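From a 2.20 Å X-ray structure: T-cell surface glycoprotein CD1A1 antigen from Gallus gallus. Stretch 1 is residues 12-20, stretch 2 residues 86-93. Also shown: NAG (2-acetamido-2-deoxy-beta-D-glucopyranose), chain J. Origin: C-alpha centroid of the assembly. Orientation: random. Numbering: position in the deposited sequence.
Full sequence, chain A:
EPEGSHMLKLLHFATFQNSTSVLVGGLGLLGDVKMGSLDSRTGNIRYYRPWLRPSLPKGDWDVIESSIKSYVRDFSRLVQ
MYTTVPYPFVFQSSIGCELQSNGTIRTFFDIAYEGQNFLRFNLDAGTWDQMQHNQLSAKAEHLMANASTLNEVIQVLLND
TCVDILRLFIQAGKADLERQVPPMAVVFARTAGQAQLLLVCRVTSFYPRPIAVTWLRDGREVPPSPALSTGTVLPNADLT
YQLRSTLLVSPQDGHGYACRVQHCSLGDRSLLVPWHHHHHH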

# COMPACT_ATOMS: atom_id res chain seq x y z
N HIS A 12 -3.56 4.28 10.85
CA HIS A 12 -4.90 4.16 11.40
C HIS A 12 -5.86 4.97 10.52
O HIS A 12 -5.47 5.98 9.88
CB HIS A 12 -4.84 4.64 12.85
CG HIS A 12 -6.04 5.41 13.34
ND1 HIS A 12 -6.14 6.79 13.23
CD2 HIS A 12 -7.13 5.01 14.06
CE1 HIS A 12 -7.26 7.20 13.81
NE2 HIS A 12 -7.88 6.14 14.31
N PHE A 13 -7.10 4.50 10.42
CA PHE A 13 -8.11 5.32 9.73
C PHE A 13 -9.43 5.13 10.39
O PHE A 13 -9.67 4.09 11.02
CB PHE A 13 -8.23 5.04 8.24
CG PHE A 13 -8.45 3.57 7.88
CD1 PHE A 13 -9.74 3.08 7.65
CD2 PHE A 13 -7.36 2.72 7.69
CE1 PHE A 13 -9.95 1.78 7.29
CE2 PHE A 13 -7.55 1.38 7.32
CZ PHE A 13 -8.85 0.92 7.12
N ALA A 14 -10.30 6.14 10.23
CA ALA A 14 -11.62 6.14 10.87
C ALA A 14 -12.64 6.89 10.02
O ALA A 14 -12.44 8.05 9.64
CB ALA A 14 -11.53 6.75 12.27
N THR A 15 -13.73 6.22 9.71
CA THR A 15 -14.83 6.88 9.07
C THR A 15 -15.86 7.21 10.16
O THR A 15 -16.47 6.31 10.77
CB THR A 15 -15.52 5.96 8.01
OG1 THR A 15 -14.55 5.51 7.07
CG2 THR A 15 -16.56 6.72 7.29
N PHE A 16 -16.09 8.48 10.38
CA PHE A 16 -17.16 8.84 11.29
C PHE A 16 -18.48 8.88 10.56
O PHE A 16 -18.73 9.77 9.75
CB PHE A 16 -16.84 10.15 12.00
CG PHE A 16 -15.56 10.07 12.82
CD1 PHE A 16 -14.31 10.03 12.18
CD2 PHE A 16 -15.60 9.95 14.23
CE1 PHE A 16 -13.14 9.91 12.91
CE2 PHE A 16 -14.40 9.81 14.98
CZ PHE A 16 -13.18 9.81 14.30
N GLN A 17 -19.34 7.91 10.83
CA GLN A 17 -20.63 7.88 10.11
C GLN A 17 -21.72 8.79 10.71
O GLN A 17 -22.51 9.38 9.96
CB GLN A 17 -21.14 6.45 9.99
CG GLN A 17 -20.09 5.49 9.46
CD GLN A 17 -20.64 4.10 9.27
OE1 GLN A 17 -20.84 3.37 10.25
NE2 GLN A 17 -20.93 3.73 8.01
N ASN A 18 -21.78 8.88 12.03
CA ASN A 18 -22.68 9.80 12.74
C ASN A 18 -22.04 10.08 14.11
O ASN A 18 -20.90 9.68 14.36
CB ASN A 18 -24.12 9.25 12.85
CG ASN A 18 -24.21 7.92 13.60
OD1 ASN A 18 -23.42 7.66 14.52
ND2 ASN A 18 -25.18 7.07 13.22
N SER A 19 -22.75 10.75 15.01
CA SER A 19 -22.12 11.13 16.27
C SER A 19 -21.81 9.94 17.19
O SER A 19 -21.03 10.11 18.14
CB SER A 19 -22.93 12.20 17.02
OG SER A 19 -24.09 11.64 17.58
N THR A 20 -22.38 8.76 16.93
CA THR A 20 -22.14 7.61 17.82
C THR A 20 -21.45 6.42 17.17
O THR A 20 -21.17 5.43 17.84
CB THR A 20 -23.43 7.08 18.50
OG1 THR A 20 -24.20 6.31 17.58
CG2 THR A 20 -24.27 8.23 19.06
N PRO A 86 -20.05 18.29 9.57
CA PRO A 86 -21.07 17.27 9.38
C PRO A 86 -20.57 15.89 8.99
O PRO A 86 -19.59 15.75 8.26
CB PRO A 86 -21.91 17.82 8.22
CG PRO A 86 -20.96 18.63 7.42
CD PRO A 86 -19.92 19.17 8.39
N TYR A 87 -21.30 14.88 9.43
CA TYR A 87 -21.00 13.48 9.16
C TYR A 87 -21.43 13.28 7.73
O TYR A 87 -22.21 14.07 7.27
CB TYR A 87 -21.75 12.63 10.20
CG TYR A 87 -21.18 12.90 11.60
CD1 TYR A 87 -19.89 12.47 11.91
CD2 TYR A 87 -21.88 13.64 12.59
CE1 TYR A 87 -19.30 12.72 13.15
CE2 TYR A 87 -21.29 13.91 13.87
CZ TYR A 87 -19.99 13.44 14.15
OH TYR A 87 -19.28 13.64 15.37
N PRO A 88 -20.86 12.29 6.98
CA PRO A 88 -19.67 11.41 7.19
C PRO A 88 -18.31 12.04 6.79
O PRO A 88 -18.23 12.89 5.91
CB PRO A 88 -19.99 10.19 6.32
CG PRO A 88 -20.77 10.78 5.17
CD PRO A 88 -21.57 11.94 5.73
N PHE A 89 -17.25 11.65 7.48
CA PHE A 89 -15.92 12.13 7.13
C PHE A 89 -14.88 11.13 7.62
O PHE A 89 -15.20 10.22 8.39
CB PHE A 89 -15.64 13.53 7.69
CG PHE A 89 -15.87 13.67 9.16
CD1 PHE A 89 -14.94 13.18 10.07
CD2 PHE A 89 -17.01 14.28 9.64
CE1 PHE A 89 -15.19 13.30 11.44
CE2 PHE A 89 -17.25 14.41 11.01
CZ PHE A 89 -16.33 13.93 11.91
N VAL A 90 -13.65 11.31 7.16
CA VAL A 90 -12.60 10.40 7.50
C VAL A 90 -11.34 11.06 8.02
O VAL A 90 -10.87 12.09 7.46
CB VAL A 90 -12.42 9.18 6.44
CG1 VAL A 90 -13.38 9.21 5.29
CG2 VAL A 90 -10.95 8.81 6.08
N PHE A 91 -10.84 10.50 9.11
CA PHE A 91 -9.53 10.84 9.63
C PHE A 91 -8.62 9.66 9.42
O PHE A 91 -9.08 8.51 9.43
CB PHE A 91 -9.58 11.18 11.11
CG PHE A 91 -9.96 12.57 11.40
CD1 PHE A 91 -11.29 12.90 11.59
CD2 PHE A 91 -8.99 13.56 11.49
CE1 PHE A 91 -11.69 14.25 11.87
CE2 PHE A 91 -9.32 14.90 11.79
CZ PHE A 91 -10.68 15.26 11.98
N GLN A 92 -7.34 9.99 9.19
CA GLN A 92 -6.26 9.04 9.17
C GLN A 92 -5.06 9.50 10.01
O GLN A 92 -4.84 10.74 10.21
CB GLN A 92 -5.85 8.74 7.71
CG GLN A 92 -6.99 8.26 6.81
CD GLN A 92 -6.69 8.55 5.34
OE1 GLN A 92 -7.09 9.59 4.84
NE2 GLN A 92 -5.88 7.69 4.68
N SER A 93 -4.30 8.52 10.52
CA SER A 93 -2.99 8.79 11.14
C SER A 93 -1.94 7.92 10.54
O SER A 93 -2.22 6.76 10.26
CB SER A 93 -2.90 8.46 12.65
OG SER A 93 -4.06 8.71 13.34
C1 NAG J . -25.47 5.77 13.77
C2 NAG J . -26.97 5.71 14.15
C3 NAG J . -27.34 4.29 14.63
C4 NAG J . -27.11 3.33 13.43
C5 NAG J . -25.62 3.41 12.99
C6 NAG J . -25.25 2.51 11.78
C7 NAG J . -28.17 7.79 14.81
C8 NAG J . -28.42 8.78 15.92
N2 NAG J . -27.34 6.76 15.11
O3 NAG J . -28.63 4.25 15.23
O4 NAG J . -27.43 1.99 13.73
O5 NAG J . -25.15 4.76 12.81
O6 NAG J . -25.26 3.10 10.48
O7 NAG J . -28.71 7.95 13.71

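The two stretches are held together chiefly by an antiparallel backbone ladder, in which His-12, Ala-14 and Phe-16 pair with Ser-93, Phe-91 and Phe-89. At each pair both amides donate to the carbonyl opposite. His-12 N lies 2.9 Å from Ser-93 O, and Ser-93 N lies 2.9 Å from His-12 O. Next along, Ala-14 N to Phe-91 O measures 2.8 Å and Phe-91 N to Ala-14 O 3.0 Å. The last pair is less even: Phe-16 N sits 2.8 Å from Phe-89 O, whereas Phe-89 N is 3.3 Å from Phe-16 O, so the ladder loosens slightly just where strand gives way to the Tyr-87 and Pro-88 segment. Pro-88, which follows a cis peptide bond, has no amide hydrogen to donate, but its CA approaches Phe-16 O at 3.2 Å in a CA-H...O contact. Similar contacts fill the spaces between the pairs, as between Val-90 CA and Ala-14 O at 3.2 Å.

One side-chain hydrogen bond reinforces the ladder. His-12 ND1 meets Ser-93 OG at 2.8 Å, with the hydroxyl at the edge of the imidazole and near its plane, where the nitrogen lone pair or its hydrogen is directed. Both residues are buried, and the short serine side chain brings its hydroxyl within reach without crowding the ring.

On this same face of the sheet, Phe-16 provides the main apolar contact. Its ring runs nearly parallel to that of Phe-89, with planes at 25°, but the two are slid apart and barely overlap; Phe-16 CD1 and Phe-89 CE1 are 3.5 Å apart. Phe-16 CB lies over the face of the Phe-89 ring, forming a CH-pi contact. The Phe-91 ring is steeply inclined to that of Phe-16, and Phe-16 CE1 approaches Phe-91 CD1 at 3.8 Å. These three phenylalanines are buried, as suits their apolar rings, and the small Ala-14 side chain shares their face.

The other face carries lighter packing. Phe-13 CB touches Gln-92 CG at 3.7 Å before the phenylalanine ring leads away, and the amide group of Gln-92 is hydrogen-bonded elsewhere in the structure.

Beyond the ladder, Tyr-87 points toward stretch 1 and spreads its ring against the backbone. Asn-18 CA lies over one ring face, 3.6 Å from Tyr-87 CG, while Phe-16 CB packs 3.7 Å from Tyr-87 CE1. The CA-to-CB bond of Asn-18 points away from stretch 2, and Asn-18 ND2 is covalently bonded to NAG C1 at 1.4 Å.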